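Local coordinates for protein DNA polymerase beta (Leishmania infantum, PDB 4P4M) that catalyses template-directed addition of deoxyribonucleotides to DNA as a family X polymerase and probably serves in base excision repair, at residues Ala285-Thr290 with Gln360-Val365; Arg300-Ser305 with Leu366-Ala371. All coordinates share one frame; numbering follows the deposited sequence. Where two conformers were deposited one is given.

Contact 1. Residues Ala285-Thr290 with Gln360-Val365; sequences AMLTFT and QDVFDV. With D3T (2',3'-dideoxy-thymidine-5'-triphosphate), chain D.
Leu287 alone carries its helix's side of this contact, splitting its two methyl branches between consecutive residues of helix 359-365. CD1 meets the branched end of Val362 head-on, 3.7 Å from Val362 CB and at nearly the same distance from both methyls, so it sits over the fork of the valine. CD2 turns to Phe363 and lies 4.0 Å from its CE1, approaching the ring obliquely. Val362 points its CB at helix 282-290, and with CG1 anti to the backbone N (chi1 180°) both methyls flank the leucine branch. The CA atoms of Leu287 and Val362 are 9.0 Å apart, a gap bridged by the two side chains; Met299 of helix 293-305 packs against all three side chains and completes the buried cluster, while Tyr370 meets the Phe363 ring edge-to-face.

The far side of helix 282-290 faces the incoming nucleotide. Thr288 O approaches C2' of the dideoxy-TTP sugar to 3.3 Å and Phe289 O lies 3.5 Å from its C4', while O4' is found at the edge of the Phe289 ring, near its plane. One residue before Leu287, Met286 O accepts both Thr290 N and Thr290 OG1, the latter at 2.7 Å, from opposite faces of its carbonyl plane. This double grip ties down the last turn of the helix, and Arg188 also bonds to the threonine hydroxyl. The chemistry thus divides across one helix: purely apolar packing joins it to the thumb interior, whereas backbone carbonyls and an aromatic edge meet the nucleotide sugar.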
loop_
_atom_site.group_PDB
_atom_site.type_symbol
_atom_site.label_atom_id
_atom_site.label_comp_id
_atom_site.label_asym_id
_atom_site.label_seq_id
_atom_site.Cartn_x
_atom_site.Cartn_y
_atom_site.Cartn_z
ATOM N N ALA A 285 -10.927 -4.294 2.211
ATOM C CA ALA A 285 -9.692 -3.541 1.957
ATOM C C ALA A 285 -9.311 -2.695 3.180
ATOM O O ALA A 285 -8.127 -2.525 3.487
ATOM C CB ALA A 285 -9.832 -2.653 0.691
ATOM N N MET A 286 -10.304 -2.149 3.880
ATOM C CA MET A 286 -10.012 -1.435 5.121
ATOM C C MET A 286 -9.325 -2.367 6.120
ATOM O O MET A 286 -8.359 -1.974 6.783
ATOM C CB MET A 286 -11.279 -0.817 5.719
ATOM C CG MET A 286 -11.763 0.403 4.956
ATOM S SD MET A 286 -13.347 1.011 5.544
ATOM C CE MET A 286 -12.904 1.513 7.205
ATOM N N LEU A 287 -9.797 -3.610 6.214
ATOM C CA LEU A 287 -9.142 -4.582 7.095
ATOM C C LEU A 287 -7.702 -4.840 6.663
ATOM O O LEU A 287 -6.777 -4.790 7.476
ATOM C CB LEU A 287 -9.887 -5.920 7.109
ATOM C CG LEU A 287 -11.040 -6.119 8.084
ATOM C CD1 LEU A 287 -11.802 -7.399 7.716
ATOM C CD2 LEU A 287 -10.518 -6.170 9.535
ATOM N N THR A 288 -7.520 -5.142 5.381
ATOM C CA THR A 288 -6.195 -5.495 4.867
ATOM C C THR A 288 -5.203 -4.352 5.031
ATOM O O THR A 288 -4.080 -4.550 5.524
ATOM C CB THR A 288 -6.248 -5.891 3.364
ATOM O OG1 THR A 288 -6.947 -7.132 3.216
ATOM C CG2 THR A 288 -4.838 -6.037 2.795
ATOM N N PHE A 289 -5.591 -3.153 4.604
ATOM C CA PHE A 289 -4.610 -2.066 4.571
ATOM C C PHE A 289 -4.416 -1.370 5.917
ATOM O O PHE A 289 -3.483 -0.606 6.089
ATOM C CB PHE A 289 -4.870 -1.099 3.407
ATOM C CG PHE A 289 -4.814 -1.785 2.069
ATOM C CD1 PHE A 289 -3.641 -2.398 1.653
ATOM C CD2 PHE A 289 -5.933 -1.859 1.258
ATOM C CE1 PHE A 289 -3.574 -3.061 0.431
ATOM C CE2 PHE A 289 -5.876 -2.523 0.034
ATOM C CZ PHE A 289 -4.695 -3.120 -0.374
ATOM N N THR A 290 -5.286 -1.675 6.874
ATOM C CA THR A 290 -5.080 -1.253 8.261
ATOM C C THR A 290 -4.099 -2.185 8.996
ATOM O O THR A 290 -3.274 -1.728 9.781
ATOM C CB THR A 290 -6.435 -1.133 9.032
ATOM O OG1 THR A 290 -7.253 -0.139 8.397
ATOM C CG2 THR A 290 -6.206 -0.713 10.506
ATOM N N GLN A 360 -16.718 -5.435 11.180
ATOM C CA GLN A 360 -17.360 -6.296 12.184
ATOM C C GLN A 360 -17.994 -7.539 11.555
ATOM O O GLN A 360 -17.936 -8.638 12.135
ATOM C CB GLN A 360 -18.405 -5.515 13.002
ATOM C CG GLN A 360 -19.270 -6.383 13.948
ATOM C CD GLN A 360 -18.690 -6.528 15.352
ATOM O OE1 GLN A 360 -18.309 -5.409 15.950
ATOM N NE2 GLN A 360 -18.615 -7.633 15.901
ATOM N N ASP A 361 -18.609 -7.380 10.380
ATOM C CA ASP A 361 -19.212 -8.527 9.687
ATOM C C ASP A 361 -18.192 -9.659 9.505
ATOM O O ASP A 361 -18.515 -10.833 9.693
ATOM C CB ASP A 361 -19.717 -8.154 8.290
ATOM C CG ASP A 361 -21.029 -7.380 8.305
ATOM O OD1 ASP A 361 -21.823 -7.503 9.267
ATOM O OD2 ASP A 361 -21.264 -6.648 7.318
ATOM N N VAL A 362 -16.978 -9.300 9.092
ATOM C CA VAL A 362 -15.925 -10.290 8.838
ATOM C C VAL A 362 -15.499 -11.018 10.118
ATOM O O VAL A 362 -15.382 -12.251 10.129
ATOM C CB VAL A 362 -14.682 -9.651 8.155
ATOM C CG1 VAL A 362 -13.596 -10.704 7.911
ATOM C CG2 VAL A 362 -15.086 -8.967 6.844
ATOM N N PHE A 363 -15.258 -10.266 11.191
ATOM C CA PHE A 363 -14.946 -10.876 12.488
ATOM C C PHE A 363 -16.041 -11.897 12.852
ATOM O O PHE A 363 -15.752 -13.029 13.269
ATOM C CB PHE A 363 -14.864 -9.814 13.597
ATOM C CG PHE A 363 -13.589 -8.978 13.604
ATOM C CD1 PHE A 363 -13.538 -7.752 12.941
ATOM C CD2 PHE A 363 -12.478 -9.378 14.343
ATOM C CE1 PHE A 363 -12.374 -6.963 12.975
ATOM C CE2 PHE A 363 -11.314 -8.598 14.385
ATOM C CZ PHE A 363 -11.266 -7.386 13.707
ATOM N N ASP A 364 -17.301 -11.496 12.686
ATOM C CA ASP A 364 -18.441 -12.331 13.102
ATOM C C ASP A 364 -18.519 -13.654 12.337
ATOM O O ASP A 364 -18.716 -14.713 12.932
ATOM C CB ASP A 364 -19.773 -11.572 12.934
ATOM C CG ASP A 364 -19.918 -10.400 13.890
ATOM O OD1 ASP A 364 -19.205 -10.359 14.912
ATOM O OD2 ASP A 364 -20.764 -9.515 13.627
ATOM N N VAL A 365 -18.389 -13.587 11.015
ATOM C CA VAL A 365 -18.470 -14.786 10.176
ATOM C C VAL A 365 -17.305 -15.731 10.479
ATOM O O VAL A 365 -17.435 -16.958 10.364
ATOM C CB VAL A 365 -18.509 -14.416 8.682
ATOM C CG1 VAL A 365 -18.335 -15.654 7.789
ATOM C CG2 VAL A 365 -19.818 -13.700 8.357
HETATM P PA D3T D . 2.948 -1.108 6.228
HETATM O O1A D3T D . 2.838 0.249 5.622
HETATM O O2A D3T D . 4.106 -1.921 5.722
HETATM O "O5'" D3T D . 1.714 -1.850 5.172
HETATM C "C5'" D3T D . 0.487 -1.335 5.297
HETATM C "C4'" D3T D . -0.606 -2.463 5.465
HETATM O "O4'" D3T D . -0.410 -3.504 4.503
HETATM C "C1'" D3T D . -0.719 -4.734 5.068
HETATM N N1 D3T D . 0.429 -5.674 4.886
HETATM C C6 D3T D . 1.720 -5.212 5.076
HETATM C C2 D3T D . 0.181 -7.066 4.565
HETATM O O2 D3T D . -0.940 -7.484 4.409
HETATM N N3 D3T D . 1.314 -7.912 4.440
HETATM C C4 D3T D . 2.520 -7.395 4.628
HETATM O O4 D3T D . 3.574 -8.227 4.500
HETATM C C5 D3T D . 2.823 -6.038 4.950
HETATM C C5M D3T D . 4.224 -5.610 5.133
HETATM C "C2'" D3T D . -0.987 -4.551 6.580
HETATM C "C3'" D3T D . -0.469 -3.152 6.842
HETATM O O3A D3T D . 2.294 -1.485 7.580
HETATM P PB D3T D . 1.991 -0.297 8.819
HETATM O O1B D3T D . 1.171 0.681 8.048
HETATM O O2B D3T D . 1.217 -1.240 9.694
HETATM O O3B D3T D . 3.229 0.295 9.507
HETATM P PG D3T D . 4.277 1.595 9.164
HETATM O O1G D3T D . 3.816 2.214 7.879
HETATM O O2G D3T D . 5.627 0.905 9.039
HETATM O O3G D3T D . 4.109 2.524 10.347
#

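Contact 2. Residues Arg300-Ser305 with Leu366-Ala371; sequences RQAAIS and LGMPYA. With nucleotides of chain C.
Leu366 reaches from the end of helix 359-365 toward Ala303, whose small side chain lets the branched tip approach the helix backbone. From CB the leucine runs to CG, anti to the carbonyl carbon (chi1 -65°), and there it forks. CD2 comes to 3.8 Å from Ala303 CA and 4.1 Å from Ala303 CB; CD1 lies beside the same methyl at 4.2 Å. Met299, one helical turn before Ala303, and Tyr308 of the neighbouring strand also pack on Leu366. Beside this pair, Met368 extends as far as SD, which rests 3.8 Å from Ala302 CB, and its chain then bends at chi3 (58°). Two adjacent alanines thus receive two side chains from the turn.

The other flank of helix 293-305 faces the nucleic acid. Arg300, extended from CG to NE, brings NH1 to the minor-groove edge of two successive nucleotides of chain C, with weak hydrogen bonds to N3 of DA1 at 3.0 Å and to O2 of DT2. Gln301 adds a weak, long bond from NE2 to OP2 of DA1, and Ile304 CD1 packs 3.6 Å from O3' of the same nucleotide. Near the helix end, Ser305 OG donates to Ala302 O at 2.7 Å. Between the two packing residues of the other segment, Gly367 has positive phi and closes helix 359-365 with a Schellman motif. The arrangement is thus a Schellman-terminated helix packed through its exit turn against a DNA-contacting helix of the polymerase beta thumb.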
loop_
_atom_site.group_PDB
_atom_site.type_symbol
_atom_site.label_atom_id
_atom_site.label_comp_id
_atom_site.label_asym_id
_atom_site.label_seq_id
_atom_site.Cartn_x
_atom_site.Cartn_y
_atom_site.Cartn_z
ATOM N N ARG A 300 -6.380 -14.295 8.310
ATOM C CA ARG A 300 -6.426 -15.121 7.101
ATOM C C ARG A 300 -6.287 -16.619 7.436
ATOM O O ARG A 300 -6.871 -17.473 6.760
ATOM C CB ARG A 300 -5.386 -14.649 6.066
ATOM C CG ARG A 300 -5.751 -13.267 5.488
ATOM C CD ARG A 300 -4.611 -12.567 4.723
ATOM N NE ARG A 300 -5.090 -11.279 4.208
ATOM C CZ ARG A 300 -4.567 -10.642 3.165
ATOM N NH1 ARG A 300 -3.510 -11.143 2.529
ATOM N NH2 ARG A 300 -5.103 -9.494 2.764
ATOM N N GLN A 301 -5.523 -16.935 8.476
ATOM C CA GLN A 301 -5.421 -18.311 8.964
ATOM C C GLN A 301 -6.770 -18.777 9.525
ATOM O O GLN A 301 -7.197 -19.913 9.299
ATOM C CB GLN A 301 -4.331 -18.432 10.038
ATOM C CG GLN A 301 -2.902 -18.416 9.503
ATOM C CD GLN A 301 -1.851 -18.329 10.611
ATOM O OE1 GLN A 301 -2.130 -17.869 11.720
ATOM N NE2 GLN A 301 -0.634 -18.778 10.307
ATOM N N ALA A 302 -7.432 -17.900 10.279
ATOM C CA ALA A 302 -8.762 -18.215 10.808
ATOM C C ALA A 302 -9.739 -18.517 9.666
ATOM O O ALA A 302 -10.555 -19.445 9.756
ATOM C CB ALA A 302 -9.287 -17.071 11.672
ATOM N N ALA A 303 -9.662 -17.727 8.594
ATOM C CA ALA A 303 -10.485 -17.961 7.411
ATOM C C ALA A 303 -10.215 -19.347 6.822
ATOM O O ALA A 303 -11.145 -20.113 6.551
ATOM C CB ALA A 303 -10.242 -16.852 6.346
ATOM N N ILE A 304 -8.938 -19.669 6.616
ATOM C CA ILE A 304 -8.559 -20.985 6.100
ATOM C C ILE A 304 -9.167 -22.113 6.951
ATOM O O ILE A 304 -9.721 -23.075 6.424
ATOM C CB ILE A 304 -7.017 -21.180 6.078
ATOM C CG1 ILE A 304 -6.374 -20.364 4.945
ATOM C CG2 ILE A 304 -6.676 -22.667 5.936
ATOM C CD1 ILE A 304 -4.852 -20.304 5.019
ATOM N N SER A 305 -9.060 -21.991 8.269
ATOM C CA SER A 305 -9.560 -23.046 9.156
ATOM C C SER A 305 -11.067 -23.288 9.003
ATOM O O SER A 305 -11.562 -24.381 9.295
ATOM C CB SER A 305 -9.207 -22.747 10.617
ATOM O OG SER A 305 -10.032 -21.724 11.152
ATOM N N LEU A 366 -16.174 -15.164 10.891
ATOM C CA LEU A 366 -14.995 -15.983 11.187
ATOM C C LEU A 366 -14.919 -16.416 12.654
ATOM O O LEU A 366 -13.954 -17.065 13.071
ATOM C CB LEU A 366 -13.717 -15.250 10.781
ATOM C CG LEU A 366 -13.581 -15.000 9.270
ATOM C CD1 LEU A 366 -12.253 -14.314 8.966
ATOM C CD2 LEU A 366 -13.734 -16.304 8.462
ATOM N N GLY A 367 -15.930 -16.050 13.434
ATOM C CA GLY A 367 -15.972 -16.402 14.845
ATOM C C GLY A 367 -14.889 -15.788 15.715
ATOM O O GLY A 367 -14.469 -16.397 16.701
ATOM N N MET A 368 -14.439 -14.584 15.361
ATOM C CA MET A 368 -13.409 -13.872 16.118
ATOM C C MET A 368 -13.996 -12.645 16.801
ATOM O O MET A 368 -14.799 -11.939 16.208
ATOM C CB MET A 368 -12.290 -13.393 15.185
ATOM C CG MET A 368 -11.624 -14.477 14.367
ATOM S SD MET A 368 -10.500 -13.760 13.141
ATOM C CE MET A 368 -9.371 -12.823 14.177
ATOM N N PRO A 369 -13.564 -12.364 18.040
ATOM C CA PRO A 369 -14.021 -11.160 18.748
ATOM C C PRO A 369 -13.590 -9.897 18.012
ATOM O O PRO A 369 -12.431 -9.812 17.612
ATOM C CB PRO A 369 -13.270 -11.225 20.085
ATOM C CG PRO A 369 -12.756 -12.614 20.191
ATOM C CD PRO A 369 -12.552 -13.110 18.804
ATOM N N TYR A 370 -14.489 -8.931 17.859
ATOM C CA TYR A 370 -14.135 -7.665 17.219
ATOM C C TYR A 370 -12.972 -6.992 17.941
ATOM O O TYR A 370 -12.932 -6.965 19.172
ATOM C CB TYR A 370 -15.330 -6.700 17.171
ATOM C CG TYR A 370 -14.959 -5.377 16.545
ATOM C CD1 TYR A 370 -14.839 -5.250 15.162
ATOM C CD2 TYR A 370 -14.682 -4.263 17.333
ATOM C CE1 TYR A 370 -14.471 -4.048 14.583
ATOM C CE2 TYR A 370 -14.320 -3.056 16.766
ATOM C CZ TYR A 370 -14.213 -2.952 15.392
ATOM O OH TYR A 370 -13.844 -1.749 14.831
ATOM N N ALA A 371 -12.034 -6.443 17.173
ATOM C CA ALA A 371 -10.946 -5.642 17.733
ATOM C C ALA A 371 -10.917 -4.274 17.059
ATOM O O ALA A 371 -10.949 -4.187 15.828
ATOM C CB ALA A 371 -9.610 -6.353 17.547
ATOM O OP3 DA C 1 0.135 -20.342 6.239
ATOM P P DA C 1 0.791 -19.018 6.156
ATOM O OP1 DA C 1 1.768 -19.064 5.052
ATOM O OP2 DA C 1 1.221 -18.655 7.519
ATOM O "O5'" DA C 1 -0.305 -17.937 5.722
ATOM C "C5'" DA C 1 -1.585 -17.892 6.306
ATOM C "C4'" DA C 1 -2.471 -17.028 5.415
ATOM O "O4'" DA C 1 -1.958 -15.670 5.423
ATOM C "C3'" DA C 1 -2.529 -17.453 3.949
ATOM O "O3'" DA C 1 -3.870 -17.226 3.518
ATOM C "C2'" DA C 1 -1.498 -16.530 3.282
ATOM C "C1'" DA C 1 -1.591 -15.252 4.117
ATOM N N9 DA C 1 -0.337 -14.489 4.234
ATOM C C8 DA C 1 0.913 -15.015 4.435
ATOM N N7 DA C 1 1.866 -14.114 4.517
ATOM C C5 DA C 1 1.203 -12.907 4.370
ATOM C C6 DA C 1 1.676 -11.573 4.371
ATOM N N6 DA C 1 2.975 -11.258 4.525
ATOM N N1 DA C 1 0.770 -10.590 4.205
ATOM C C2 DA C 1 -0.523 -10.931 4.040
ATOM N N3 DA C 1 -1.081 -12.149 4.024
ATOM C C4 DA C 1 -0.156 -13.114 4.200
ATOM P P DT C 2 -4.369 -17.726 2.073
ATOM O OP1 DT C 2 -5.831 -17.943 2.153
ATOM O OP2 DT C 2 -3.473 -18.817 1.621
ATOM O "O5'" DT C 2 -4.081 -16.472 1.132
ATOM C "C5'" DT C 2 -4.844 -15.284 1.333
ATOM C "C4'" DT C 2 -4.212 -14.149 0.550
ATOM O "O4'" DT C 2 -2.940 -13.785 1.147
ATOM C "C3'" DT C 2 -3.938 -14.439 -0.932
ATOM O "O3'" DT C 2 -4.919 -13.697 -1.674
ATOM C "C2'" DT C 2 -2.511 -13.925 -1.146
ATOM C "C1'" DT C 2 -2.232 -13.120 0.128
ATOM N N1 DT C 2 -0.774 -12.974 0.468
ATOM C C2 DT C 2 -0.264 -11.703 0.663
ATOM O O2 DT C 2 -0.921 -10.681 0.589
ATOM N N3 DT C 2 1.067 -11.652 0.956
ATOM C C4 DT C 2 1.930 -12.719 1.078
ATOM O O4 DT C 2 3.117 -12.539 1.343
ATOM C C5 DT C 2 1.347 -14.022 0.870
ATOM C C7 DT C 2 2.209 -15.257 0.975
ATOM C C6 DT C 2 0.039 -14.091 0.574
#

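Both contacts lie in the family's thumb region and share a layout: helices 282-290 and 293-305, consecutive in the chain, pack against helix 359-365 and the turn that leaves it. Contact 1 is wholly buried and joins branched and aromatic side chains; contact 2 lies farther from the chain centre, is partly buried and uses alanines that admit a closer backbone approach. Their outer partners differ too, the nucleotide sugar for contact 1 and DNA minor-groove atoms and phosphate for contact 2. A probable hydrogen bond from Met368 N to Phe363 O connects them, as does a weak one between Arg300 NH2 and Thr288 OG1.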